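Ancestral congerin Con-anc (PDB 3AJZ) binds beta-galactosides such as lactose, as a reconstructed ancestor of the fish galectins known as congerins. Local coordinates at residues T58-S63 with E72-N77; F31-G36 with L44-R49; I94-I99 with K106-N111; K8-K13 with N119-A124. All coordinates share one frame; numbering follows the deposited sequence. Where two conformers were deposited one is given.

Interaction 1: T58-S63 with E72-N77; sequences TIVLNS and EQRSKN. With GAL (beta-D-galactopyranose), chain B; BGC (beta-D-glucopyranose), chain C.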
# COMPACT_ATOMS: atom_id res chain seq x y z
N THR A 58 -1.38 24.84 -8.23
CA THR A 58 -0.90 25.22 -6.90
C THR A 58 -0.99 24.02 -5.98
O THR A 58 -1.97 23.27 -6.04
CB THR A 58 -1.76 26.36 -6.32
OG1 THR A 58 -1.70 27.50 -7.19
CG2 THR A 58 -1.28 26.79 -4.94
N ILE A 59 0.00 23.84 -5.12
CA ILE A 59 -0.12 22.84 -4.07
C ILE A 59 -0.69 23.55 -2.87
O ILE A 59 -0.14 24.57 -2.42
CB ILE A 59 1.22 22.16 -3.68
CG1 ILE A 59 1.87 21.57 -4.93
CG2 ILE A 59 0.99 21.06 -2.62
CD1 ILE A 59 3.20 20.87 -4.62
N VAL A 60 -1.78 23.02 -2.33
CA VAL A 60 -2.33 23.51 -1.06
C VAL A 60 -2.07 22.46 -0.01
O VAL A 60 -2.47 21.30 -0.17
CB VAL A 60 -3.83 23.80 -1.21
CG1 VAL A 60 -4.42 24.18 0.15
CG2 VAL A 60 -4.02 24.92 -2.25
N LEU A 61 -1.39 22.86 1.05
CA LEU A 61 -1.05 21.98 2.16
C LEU A 61 -1.88 22.36 3.38
O LEU A 61 -2.11 23.54 3.68
CB LEU A 61 0.45 22.02 2.50
CG LEU A 61 1.31 21.64 1.29
CD1 LEU A 61 1.80 22.90 0.52
CD2 LEU A 61 2.47 20.78 1.75
N ASN A 62 -2.34 21.36 4.10
CA ASN A 62 -3.07 21.59 5.32
C ASN A 62 -3.04 20.34 6.20
O ASN A 62 -2.43 19.32 5.89
CB ASN A 62 -4.48 22.06 4.99
CG ASN A 62 -5.10 22.95 6.08
OD1 ASN A 62 -4.53 23.13 7.16
ND2 ASN A 62 -6.27 23.53 5.78
N SER A 63 -3.67 20.44 7.36
CA SER A 63 -3.91 19.36 8.27
C SER A 63 -5.37 19.42 8.71
O SER A 63 -6.01 20.47 8.58
CB SER A 63 -3.01 19.47 9.50
OG SER A 63 -3.09 20.80 10.06
N GLU A 72 -4.27 26.83 5.78
CA GLU A 72 -3.63 26.47 4.52
C GLU A 72 -2.30 27.12 4.32
O GLU A 72 -2.05 28.27 4.77
CB GLU A 72 -4.53 26.84 3.35
CG GLU A 72 -5.78 26.02 3.32
CD GLU A 72 -6.78 26.43 2.23
OE1 GLU A 72 -6.59 27.47 1.56
OE2 GLU A 72 -7.77 25.68 2.04
N GLN A 73 -1.43 26.37 3.66
CA GLN A 73 -0.20 26.90 3.13
C GLN A 73 -0.16 26.54 1.67
O GLN A 73 -0.80 25.58 1.23
CB GLN A 73 1.01 26.31 3.86
CG GLN A 73 1.02 26.68 5.36
CD GLN A 73 2.29 26.34 6.11
OE1 GLN A 73 3.29 25.76 5.56
NE2 GLN A 73 2.28 26.71 7.41
N ARG A 74 0.54 27.35 0.88
CA ARG A 74 0.56 27.15 -0.56
C ARG A 74 1.96 27.11 -1.09
O ARG A 74 2.86 27.77 -0.55
CB ARG A 74 -0.24 28.23 -1.30
CG ARG A 74 -1.76 27.97 -1.25
CD ARG A 74 -2.62 29.11 -1.83
NE ARG A 74 -4.01 28.66 -2.01
CZ ARG A 74 -4.85 28.40 -1.01
NH1 ARG A 74 -4.49 28.58 0.25
NH2 ARG A 74 -6.06 27.93 -1.29
N SER A 75 2.14 26.33 -2.15
CA SER A 75 3.35 26.38 -2.96
C SER A 75 2.94 26.52 -4.43
O SER A 75 2.01 25.87 -4.89
CB SER A 75 4.18 25.13 -2.76
OG SER A 75 5.34 25.15 -3.61
N LYS A 76 3.66 27.35 -5.18
CA LYS A 76 3.45 27.50 -6.62
C LYS A 76 4.39 26.61 -7.43
O LYS A 76 4.40 26.67 -8.66
CB LYS A 76 3.65 28.96 -7.05
CG LYS A 76 2.70 29.93 -6.40
CD LYS A 76 1.57 30.32 -7.32
CE LYS A 76 0.44 29.33 -7.27
NZ LYS A 76 -0.63 29.69 -8.27
N ASN A 77 5.21 25.81 -6.74
CA ASN A 77 6.01 24.79 -7.42
C ASN A 77 5.10 23.64 -7.75
O ASN A 77 4.60 22.97 -6.86
CB ASN A 77 7.17 24.30 -6.54
CG ASN A 77 8.30 25.28 -6.49
OD1 ASN A 77 8.91 25.60 -7.51
ND2 ASN A 77 8.58 25.79 -5.30
C1 GAL B . -10.74 22.79 0.75
C2 GAL B . -11.07 21.44 0.07
C3 GAL B . -10.66 20.26 0.96
C4 GAL B . -9.18 20.44 1.34
C5 GAL B . -9.05 21.80 2.04
C6 GAL B . -7.62 22.06 2.48
O2 GAL B . -12.47 21.35 -0.23
O3 GAL B . -10.86 19.06 0.25
O4 GAL B . -8.38 20.32 0.17
O5 GAL B . -9.39 22.87 1.17
O6 GAL B . -7.55 23.27 3.23
C2 BGC C . -10.53 27.56 -0.04
C3 BGC C . -10.29 26.10 -0.45
C4 BGC C . -11.12 25.13 0.37
C5 BGC C . -12.58 25.60 0.23
C6 BGC C . -13.59 24.74 0.97
C1 BGC C . -12.03 27.84 -0.15
O1 BGC C . -12.30 29.12 0.37
O2 BGC C . -9.83 28.43 -0.89
O3 BGC C . -8.92 25.78 -0.31
O4 BGC C . -11.02 23.83 -0.20
O5 BGC C . -12.67 26.93 0.71
O6 BGC C . -13.23 24.70 2.33
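Val60 and Arg74 form a non-hydrogen-bonded antiparallel pair between the hydrogen-bonded pairs Ile59–Ser75 and Leu61–Gln73, in the hairpin of strands 58-65 and 68-75. The tight part lies here: Leu61 N donates to Gln73 O at 2.8 Å, and the Leu61 side chain packs on Val107 and Phe109 inside the sandwich. On the opposite face Val60 CG2 covers one side of the Arg74 guanidinium, 3.7 Å from Arg74 NE. Arg74 grips Glu72 end-on, its NH1 and NH2 both reaching OE1 from the same face of the carboxylate, with NH1 to OE1 at 2.7 Å. Asn62 and Glu72 stand with amide and carboxylate planes 85° apart and converge on galactose O6. That hydroxyl accepts a nearly straight bond from Asn62 ND2 at 2.9 Å and donates to Glu72 OE2. The same OE2 takes a second hydrogen bond from glucose O3, at 2.6 Å. The loose side is the far end, where exposed Lys76 folds back toward Thr58, whose hydroxyl has its firmer partner in Gln56 O. The two carboxylate oxygens of Glu72 thus divide their work: Arg74 on OE1 would favour the charged form, keeping OE2 an acceptor for both sugars of the disaccharide.

Interaction 2: F31-G36 with L44-R49; sequences FSINVG and LHIDHR. With GAL (beta-D-galactopyranose), chain B; BGC (beta-D-glucopyranose), chain C.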
# COMPACT_ATOMS: atom_id res chain seq x y z
N PHE A 31 -5.68 16.14 -6.97
CA PHE A 31 -5.62 14.91 -6.17
C PHE A 31 -4.80 15.19 -4.91
O PHE A 31 -3.90 16.04 -4.93
CB PHE A 31 -5.02 13.74 -6.97
CG PHE A 31 -3.53 13.81 -7.11
CD1 PHE A 31 -2.96 14.55 -8.13
CD2 PHE A 31 -2.70 13.15 -6.18
CE1 PHE A 31 -1.56 14.62 -8.28
CE2 PHE A 31 -1.29 13.22 -6.30
CZ PHE A 31 -0.73 13.95 -7.33
N SER A 32 -5.05 14.43 -3.84
CA SER A 32 -4.28 14.60 -2.61
C SER A 32 -3.62 13.35 -2.04
O SER A 32 -4.11 12.24 -2.23
CB SER A 32 -5.12 15.27 -1.49
OG SER A 32 -6.26 14.47 -1.22
N ILE A 33 -2.51 13.57 -1.35
CA ILE A 33 -1.90 12.58 -0.50
C ILE A 33 -2.16 12.95 0.95
O ILE A 33 -2.03 14.15 1.33
CB ILE A 33 -0.39 12.51 -0.76
CG1 ILE A 33 -0.15 11.98 -2.17
CG2 ILE A 33 0.27 11.57 0.23
CD1 ILE A 33 1.28 12.09 -2.60
N ASN A 34 -2.55 11.96 1.75
CA ASN A 34 -3.07 12.24 3.10
C ASN A 34 -2.41 11.28 4.05
O ASN A 34 -2.68 10.09 3.94
CB ASN A 34 -4.57 12.02 3.12
CG ASN A 34 -5.29 12.94 2.18
OD1 ASN A 34 -5.61 14.07 2.55
ND2 ASN A 34 -5.53 12.49 0.96
N VAL A 35 -1.59 11.77 4.98
CA VAL A 35 -0.84 10.94 5.94
C VAL A 35 -1.36 11.23 7.34
O VAL A 35 -1.59 12.39 7.67
CB VAL A 35 0.67 11.27 5.88
CG1 VAL A 35 1.44 10.45 6.94
CG2 VAL A 35 1.22 11.01 4.47
N GLY A 36 -1.53 10.21 8.17
CA GLY A 36 -2.01 10.52 9.51
C GLY A 36 -1.91 9.37 10.47
O GLY A 36 -1.33 8.31 10.17
N LEU A 44 -0.94 15.43 7.51
CA LEU A 44 -0.37 16.07 6.34
C LEU A 44 -1.27 15.77 5.16
O LEU A 44 -1.42 14.60 4.75
CB LEU A 44 1.05 15.54 6.10
CG LEU A 44 1.68 16.08 4.82
CD1 LEU A 44 1.85 17.62 4.81
CD2 LEU A 44 3.01 15.42 4.56
N HIS A 45 -1.90 16.82 4.63
CA HIS A 45 -2.72 16.80 3.43
C HIS A 45 -2.01 17.61 2.39
O HIS A 45 -1.71 18.78 2.60
CB HIS A 45 -4.08 17.44 3.75
CG HIS A 45 -4.94 17.74 2.56
ND1 HIS A 45 -5.64 16.77 1.85
CD2 HIS A 45 -5.34 18.93 2.03
CE1 HIS A 45 -6.39 17.36 0.93
NE2 HIS A 45 -6.22 18.67 1.01
N ILE A 46 -1.70 16.98 1.25
CA ILE A 46 -0.99 17.66 0.16
C ILE A 46 -1.94 17.62 -1.01
O ILE A 46 -2.14 16.56 -1.59
CB ILE A 46 0.30 16.91 -0.22
CG1 ILE A 46 1.14 16.54 1.02
CG2 ILE A 46 1.11 17.76 -1.21
CD1 ILE A 46 2.23 15.49 0.70
N ASP A 47 -2.54 18.76 -1.34
CA ASP A 47 -3.56 18.82 -2.39
C ASP A 47 -2.93 19.41 -3.63
O ASP A 47 -2.55 20.59 -3.64
CB ASP A 47 -4.77 19.67 -1.94
CG ASP A 47 -6.06 19.28 -2.63
OD1 ASP A 47 -6.17 18.13 -3.10
OD2 ASP A 47 -6.96 20.14 -2.69
N HIS A 48 -2.84 18.61 -4.69
CA HIS A 48 -2.21 19.04 -5.90
C HIS A 48 -3.30 19.57 -6.81
O HIS A 48 -4.02 18.79 -7.45
CB HIS A 48 -1.49 17.85 -6.53
CG HIS A 48 -0.54 17.17 -5.59
ND1 HIS A 48 -0.93 16.20 -4.71
CD2 HIS A 48 0.79 17.34 -5.40
CE1 HIS A 48 0.12 15.78 -4.01
NE2 HIS A 48 1.18 16.46 -4.42
N ARG A 49 -3.47 20.90 -6.84
CA ARG A 49 -4.59 21.52 -7.57
C ARG A 49 -4.21 21.99 -8.95
O ARG A 49 -3.59 23.05 -9.10
CB ARG A 49 -5.18 22.69 -6.76
CG ARG A 49 -5.67 22.22 -5.42
CD ARG A 49 -6.29 23.36 -4.62
NE ARG A 49 -6.81 22.81 -3.38
CZ ARG A 49 -7.48 23.50 -2.47
NH1 ARG A 49 -7.90 22.87 -1.37
NH2 ARG A 49 -7.71 24.80 -2.62
C1 GAL B . -10.74 22.79 0.75
C2 GAL B . -11.07 21.44 0.07
C3 GAL B . -10.66 20.26 0.96
C4 GAL B . -9.18 20.44 1.34
C5 GAL B . -9.05 21.80 2.04
C6 GAL B . -7.62 22.06 2.48
O2 GAL B . -12.47 21.35 -0.23
O3 GAL B . -10.86 19.06 0.25
O4 GAL B . -8.38 20.32 0.17
O5 GAL B . -9.39 22.87 1.17
O6 GAL B . -7.55 23.27 3.23
C2 BGC C . -10.53 27.56 -0.04
C3 BGC C . -10.29 26.10 -0.45
C4 BGC C . -11.12 25.13 0.37
C5 BGC C . -12.58 25.60 0.23
C6 BGC C . -13.59 24.74 0.97
C1 BGC C . -12.03 27.84 -0.15
O1 BGC C . -12.30 29.12 0.37
O2 BGC C . -9.83 28.43 -0.89
O3 BGC C . -8.92 25.78 -0.31
O4 BGC C . -11.02 23.83 -0.20
O5 BGC C . -12.67 26.93 0.71
O6 BGC C . -13.23 24.70 2.33
O HOH W 1 -8.07 16.26 -2.40
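His45 and Asn34 lie side by side on the sugar-binding face of the hairpin of strands 30-36 and 42-49, and the histidine reaches the ligand. His45 NE2 is hydrogen-bonded to galactose O4 at 2.8 Å, at the edge of the imidazole. Arg49, extended from CG to NE, presents the edge of its guanidinium to both sugars. Arg49 NH1 bonds to galactose O4 and, at 2.9 Å, to galactose O5, whereas Arg49 NH2 donates to glucose O3 at 2.8 Å. Asp47, also a pocket residue, holds this arginine through a salt bridge from Arg49 NE to Asp47 OD2 at 2.8 Å, and forms another with Arg30.

A polar second shell lies behind. Asn34 OD1 accepts from His45 ND1 at 2.8 Å, the oxygen lying near the ring plane and the N-H pointing at it almost straight (170°), which fixes the rotation of the imidazole. Asn34 ND2 is held by Ser32 OG and Tyr122 O, while a water donating to Asp47 OD1 links that carboxylate to Ser32 OG.

The other face is core. The rings of Phe31 and His48 form an offset stack with centroids 4.3 Å apart and planes at 14°. His48 ND1 donates to Phe31 O at 3.0 Å, and the backbone N of His48 reaches the same oxygen from the opposite side of the carbonyl plane. Ile33, Val35, Leu44 and Ile46 complete this buried face. With His45 and Arg49 both bonded to O4, and oriented by Asn34 and Asp47, the pocket appears organised to read the axial hydroxyl that marks galactose, as in other galectins.

Interaction 3: I94-I99 with K106-N111; sequences IDTFYI and KVEFPN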
# COMPACT_ATOMS: atom_id res chain seq x y z
N ILE A 94 10.23 15.84 14.46
CA ILE A 94 9.17 16.27 15.39
C ILE A 94 8.56 17.60 15.01
O ILE A 94 7.39 17.85 15.34
CB ILE A 94 9.68 16.40 16.86
CG1 ILE A 94 11.20 16.46 16.94
CG2 ILE A 94 9.11 15.30 17.71
CD1 ILE A 94 11.76 17.86 17.11
N ASP A 95 9.33 18.44 14.33
CA ASP A 95 8.90 19.79 13.97
C ASP A 95 8.37 19.99 12.56
O ASP A 95 7.79 21.05 12.27
CB ASP A 95 10.09 20.75 14.06
CG ASP A 95 10.66 20.85 15.45
OD1 ASP A 95 9.88 21.12 16.38
OD2 ASP A 95 11.89 20.67 15.59
N THR A 96 8.66 19.09 11.63
CA THR A 96 8.46 19.47 10.24
C THR A 96 8.35 18.25 9.35
O THR A 96 9.06 17.24 9.56
CB THR A 96 9.64 20.34 9.74
OG1 THR A 96 9.77 21.50 10.59
CG2 THR A 96 9.45 20.78 8.33
N PHE A 97 7.44 18.33 8.39
CA PHE A 97 7.38 17.35 7.29
C PHE A 97 8.18 17.92 6.16
O PHE A 97 8.10 19.12 5.86
CB PHE A 97 5.96 17.20 6.74
CG PHE A 97 5.00 16.52 7.67
CD1 PHE A 97 4.89 15.12 7.72
CD2 PHE A 97 4.13 17.28 8.44
CE1 PHE A 97 3.98 14.52 8.56
CE2 PHE A 97 3.21 16.69 9.25
CZ PHE A 97 3.13 15.33 9.33
N TYR A 98 8.92 17.04 5.48
CA TYR A 98 9.70 17.39 4.31
C TYR A 98 9.15 16.62 3.12
O TYR A 98 9.19 15.38 3.12
CB TYR A 98 11.17 17.02 4.56
CG TYR A 98 11.72 17.65 5.82
CD1 TYR A 98 11.71 16.97 7.04
CD2 TYR A 98 12.21 18.95 5.80
CE1 TYR A 98 12.19 17.55 8.22
CE2 TYR A 98 12.70 19.54 6.97
CZ TYR A 98 12.68 18.85 8.17
OH TYR A 98 13.16 19.42 9.34
N ILE A 99 8.64 17.34 2.14
CA ILE A 99 7.96 16.73 1.01
C ILE A 99 8.85 16.94 -0.21
O ILE A 99 9.08 18.07 -0.62
CB ILE A 99 6.59 17.39 0.80
CG1 ILE A 99 5.72 17.15 2.04
CG2 ILE A 99 5.89 16.80 -0.42
CD1 ILE A 99 5.23 18.43 2.65
N LYS A 106 11.73 21.03 -2.59
CA LYS A 106 11.27 20.54 -1.29
C LYS A 106 10.30 21.55 -0.69
O LYS A 106 10.56 22.78 -0.67
CB LYS A 106 12.45 20.39 -0.33
CG LYS A 106 13.61 19.58 -0.89
CD LYS A 106 14.85 19.85 -0.04
CE LYS A 106 16.10 19.15 -0.56
NZ LYS A 106 16.11 17.67 -0.30
N VAL A 107 9.18 21.04 -0.22
CA VAL A 107 8.22 21.83 0.52
C VAL A 107 8.33 21.39 1.98
O VAL A 107 8.48 20.19 2.27
CB VAL A 107 6.80 21.60 0.01
CG1 VAL A 107 5.82 22.49 0.77
CG2 VAL A 107 6.71 21.93 -1.49
N GLU A 108 8.31 22.36 2.89
CA GLU A 108 8.24 22.06 4.33
C GLU A 108 6.87 22.44 4.85
O GLU A 108 6.27 23.43 4.42
CB GLU A 108 9.31 22.82 5.11
CG GLU A 108 10.70 22.28 4.76
CD GLU A 108 11.81 22.90 5.58
OE1 GLU A 108 11.56 23.58 6.61
OE2 GLU A 108 12.97 22.68 5.18
N PHE A 109 6.37 21.62 5.76
CA PHE A 109 5.06 21.88 6.36
C PHE A 109 5.15 21.48 7.83
O PHE A 109 5.75 20.45 8.19
CB PHE A 109 3.97 21.09 5.63
CG PHE A 109 2.61 21.32 6.18
CD1 PHE A 109 1.86 22.41 5.76
CD2 PHE A 109 2.06 20.44 7.09
CE1 PHE A 109 0.56 22.62 6.31
CE2 PHE A 109 0.77 20.64 7.59
CZ PHE A 109 0.06 21.74 7.20
N PRO A 110 4.58 22.30 8.74
CA PRO A 110 4.76 21.96 10.17
C PRO A 110 4.13 20.62 10.64
O PRO A 110 3.02 20.25 10.19
CB PRO A 110 4.16 23.18 10.90
CG PRO A 110 3.17 23.74 9.88
CD PRO A 110 3.80 23.54 8.53
N ASN A 111 4.84 19.92 11.52
CA ASN A 111 4.33 18.71 12.16
C ASN A 111 3.43 19.21 13.31
O ASN A 111 3.83 19.28 14.47
CB ASN A 111 5.50 17.83 12.66
CG ASN A 111 5.09 16.45 13.20
OD1 ASN A 111 5.97 15.56 13.36
ND2 ASN A 111 3.86 16.26 13.54
O HOH W 2 5.89 19.88 16.16
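Phe97 and Phe109 pair across the hairpin of strands 96-100 and 106-110, and their main chains are joined by two hydrogen bonds, the shorter running from Phe97 N to Phe109 O at 2.7 Å. Ile99 and Val107 repeat the pattern at the next hydrogen-bonded pair, with Ile99 N to Val107 O at 2.9 Å. Between them, on the other face, Tyr98 and Glu108 form a non-hydrogen-bonded pair in which Glu108 CA approaches Phe97 O at 3.3 Å in a CA-H...O contact. Toward the open end the pairing slackens, and the bond from Asn111 N to Asp95 O is weak.

The apolar contacts lie on the inward face. CD2 of Phe97 meets CD2 of Phe109 at 4.0 Å, at the edge of the Phe109 ring, while Pro110 CD sits over a face of that ring. Ile99 runs beside Phe109, its CD1 reaching Phe109 CB at 4.2 Å. Within this chain, strand 106-110 is the outermost strand on one side of the five-stranded sheet of the galectin beta-sandwich, and these side chains close the interior against the facing, sugar-binding sheet: Phe109 and Val107 touch Leu61, and Phe97 touches Leu44.

Polar and mixed contacts occupy the outer face and the open end of the hairpin. Tyr98 turns its ring edge to Glu108, with CE2 3.6 Å from OE2 and the ring and carboxylate planes 77° apart, while its hydroxyl bonds to Asp93. Thr96 CG2 lies over one face of the same tyrosine ring and also touches Glu108 CB at 3.8 Å. At the open end, a water donates both to Ile94 O and to Asn111 O.

Interaction 4: K8-K13 with N119-A124; sequences KNITFK and NFIYLA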
# COMPACT_ATOMS: atom_id res chain seq x y z
N LYS A 8 -3.02 1.17 5.38
CA LYS A 8 -3.29 1.25 6.83
C LYS A 8 -2.37 0.32 7.66
O LYS A 8 -1.85 -0.66 7.13
CB LYS A 8 -4.76 0.89 7.05
CG LYS A 8 -5.22 0.62 8.47
CD LYS A 8 -6.66 0.07 8.50
CE LYS A 8 -7.70 1.17 8.31
NZ LYS A 8 -7.91 1.55 6.87
N ASN A 9 -2.23 0.60 8.96
CA ASN A 9 -1.38 -0.16 9.89
C ASN A 9 0.07 -0.12 9.47
O ASN A 9 0.82 -1.08 9.71
CB ASN A 9 -1.77 -1.64 10.06
CG ASN A 9 -3.24 -1.85 10.28
OD1 ASN A 9 -3.84 -2.72 9.65
ND2 ASN A 9 -3.83 -1.08 11.19
N ILE A 10 0.47 0.97 8.82
CA ILE A 10 1.89 1.19 8.54
C ILE A 10 2.58 1.68 9.82
O ILE A 10 1.93 2.14 10.75
CB ILE A 10 2.13 2.13 7.33
CG1 ILE A 10 1.71 3.57 7.67
CG2 ILE A 10 1.34 1.68 6.11
CD1 ILE A 10 2.10 4.58 6.61
N THR A 11 3.88 1.48 9.89
CA THR A 11 4.66 2.04 11.00
C THR A 11 5.68 2.96 10.37
O THR A 11 6.79 2.56 10.05
CB THR A 11 5.36 0.96 11.85
OG1 THR A 11 5.98 0.01 10.98
CG2 THR A 11 4.37 0.26 12.78
N PHE A 12 5.26 4.20 10.13
CA PHE A 12 6.08 5.22 9.45
C PHE A 12 6.64 6.13 10.52
O PHE A 12 5.96 7.03 11.02
CB PHE A 12 5.21 5.97 8.39
CG PHE A 12 5.86 7.17 7.73
CD1 PHE A 12 7.24 7.24 7.42
CD2 PHE A 12 5.05 8.24 7.32
CE1 PHE A 12 7.78 8.34 6.81
CE2 PHE A 12 5.59 9.34 6.66
CZ PHE A 12 6.96 9.40 6.41
N LYS A 13 7.89 5.86 10.89
CA LYS A 13 8.51 6.45 12.07
C LYS A 13 9.46 7.59 11.70
O LYS A 13 9.90 7.73 10.55
CB LYS A 13 9.28 5.35 12.84
CG LYS A 13 8.40 4.29 13.47
CD LYS A 13 9.18 3.02 13.87
CE LYS A 13 10.07 3.21 15.07
NZ LYS A 13 10.41 1.87 15.66
N ASN A 119 0.40 5.99 10.93
CA ASN A 119 -0.05 4.65 10.64
C ASN A 119 -0.94 4.51 9.41
O ASN A 119 -1.38 3.40 9.11
CB ASN A 119 -0.70 4.06 11.88
CG ASN A 119 -1.87 4.86 12.36
OD1 ASN A 119 -2.85 5.05 11.64
ND2 ASN A 119 -1.79 5.32 13.62
N PHE A 120 -1.16 5.60 8.68
CA PHE A 120 -1.88 5.50 7.40
C PHE A 120 -1.48 6.53 6.38
O PHE A 120 -1.00 7.61 6.72
CB PHE A 120 -3.41 5.51 7.55
CG PHE A 120 -4.00 6.86 7.84
CD1 PHE A 120 -4.40 7.18 9.13
CD2 PHE A 120 -4.15 7.81 6.83
CE1 PHE A 120 -4.96 8.44 9.42
CE2 PHE A 120 -4.68 9.09 7.10
CZ PHE A 120 -5.10 9.39 8.40
N ILE A 121 -1.66 6.15 5.11
CA ILE A 121 -1.56 7.08 3.99
C ILE A 121 -2.64 6.71 3.01
O ILE A 121 -2.82 5.52 2.70
CB ILE A 121 -0.14 7.09 3.26
CG1 ILE A 121 -0.13 8.08 2.06
CG2 ILE A 121 0.34 5.66 2.91
CD1 ILE A 121 -0.58 7.52 0.71
N TYR A 122 -3.39 7.71 2.55
CA TYR A 122 -4.35 7.46 1.47
C TYR A 122 -4.38 8.53 0.40
O TYR A 122 -4.04 9.70 0.65
CB TYR A 122 -5.76 7.18 2.01
CG TYR A 122 -6.48 8.37 2.60
CD1 TYR A 122 -7.23 9.22 1.80
CD2 TYR A 122 -6.43 8.61 3.97
CE1 TYR A 122 -7.93 10.30 2.36
CE2 TYR A 122 -7.11 9.67 4.55
CZ TYR A 122 -7.84 10.51 3.74
OH TYR A 122 -8.56 11.56 4.31
N LEU A 123 -4.75 8.11 -0.81
CA LEU A 123 -4.88 9.04 -1.93
C LEU A 123 -6.34 9.40 -2.09
O LEU A 123 -7.18 8.55 -1.88
CB LEU A 123 -4.37 8.38 -3.23
CG LEU A 123 -3.76 9.32 -4.26
CD1 LEU A 123 -2.44 9.77 -3.67
CD2 LEU A 123 -3.48 8.66 -5.57
N ALA A 124 -6.61 10.65 -2.47
CA ALA A 124 -7.97 11.09 -2.83
C ALA A 124 -7.96 11.88 -4.12
O ALA A 124 -6.94 12.50 -4.50
CB ALA A 124 -8.58 11.92 -1.70
O HOH W 3 -4.03 2.83 10.34
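Asn119 meets Ile10 just after the chain has turned a corner at Asn9, and its main chain supplies the polar hold. Asn119 O accepts from Ile10 N at 3.1 Å, the donor standing 42° above the carbonyl plane. In return Asn119 CA makes a CA-H...O contact with Ile10 O at 3.2 Å. Asn119 OD1 accepts a hydrogen bond from a water, which in turn accepts from Asn9 N, while Asn119 ND2 donates to Glu37 O. Asn119 and Phe120 together face Gly36, a classic beta bulge at which strand 117-125 departs from regular pairing.

Phe120 comes next. It forms a non-hydrogen-bonded antiparallel pair with Lys8, its CB 4.3 Å from Lys8 CA. Ile10 CG1, lodged between its own backbone N and carbonyl carbon (chi1 69°), is carried against the Asn119–Phe120 peptide, 3.3 Å from Asn119 C. Ile121 then gives the apolar contact: its CG2 lies 4.2 Å from Ile10 CD1, and its side chain continues to Ile33, Val35 and Val20 inside the sandwich. Farther on, Tyr122 and Ala124 bond through their backbones to strand 30-36.

The corner divides the N-terminal chain, with strand 10-13 standing at 97° to strand 119-124. Before it, Lys8 pairs with a strand of the second subunit in antiparallel fashion, so the sheet continues across the dimer interface. With one clear direct hydrogen bond and one water bridge, the contact is shared between the polar main chain of Asn119 and the apolar side chain of Ile10, which touches Ile121 and Leu134 within the chain and Val5 of the second subunit.

Overall arrangement
Interactions 1 and 2 share the sugar-binding sheet, where strands 42-49 and 58-65 are neighbours, and both touch galactose and glucose. Interaction 2, close to the chain centre, is fully buried, whereas interaction 1 lies at the sheet's margin and is partly exposed. Interaction 3 belongs to the opposing sheet and meets the first two through packing alone, with Phe109 and Ile99 against Leu61, Leu44 and Ile46. Interaction 4 joins segments near the two ends of the chain, so that the other three lie within the loop it closes along the sequence; it adjoins interaction 2 through strands 30-36 and 117-125. Charged and polar networks thus gather at the ligand, apolar contacts between the sheets, and subunit contacts beside 8-13.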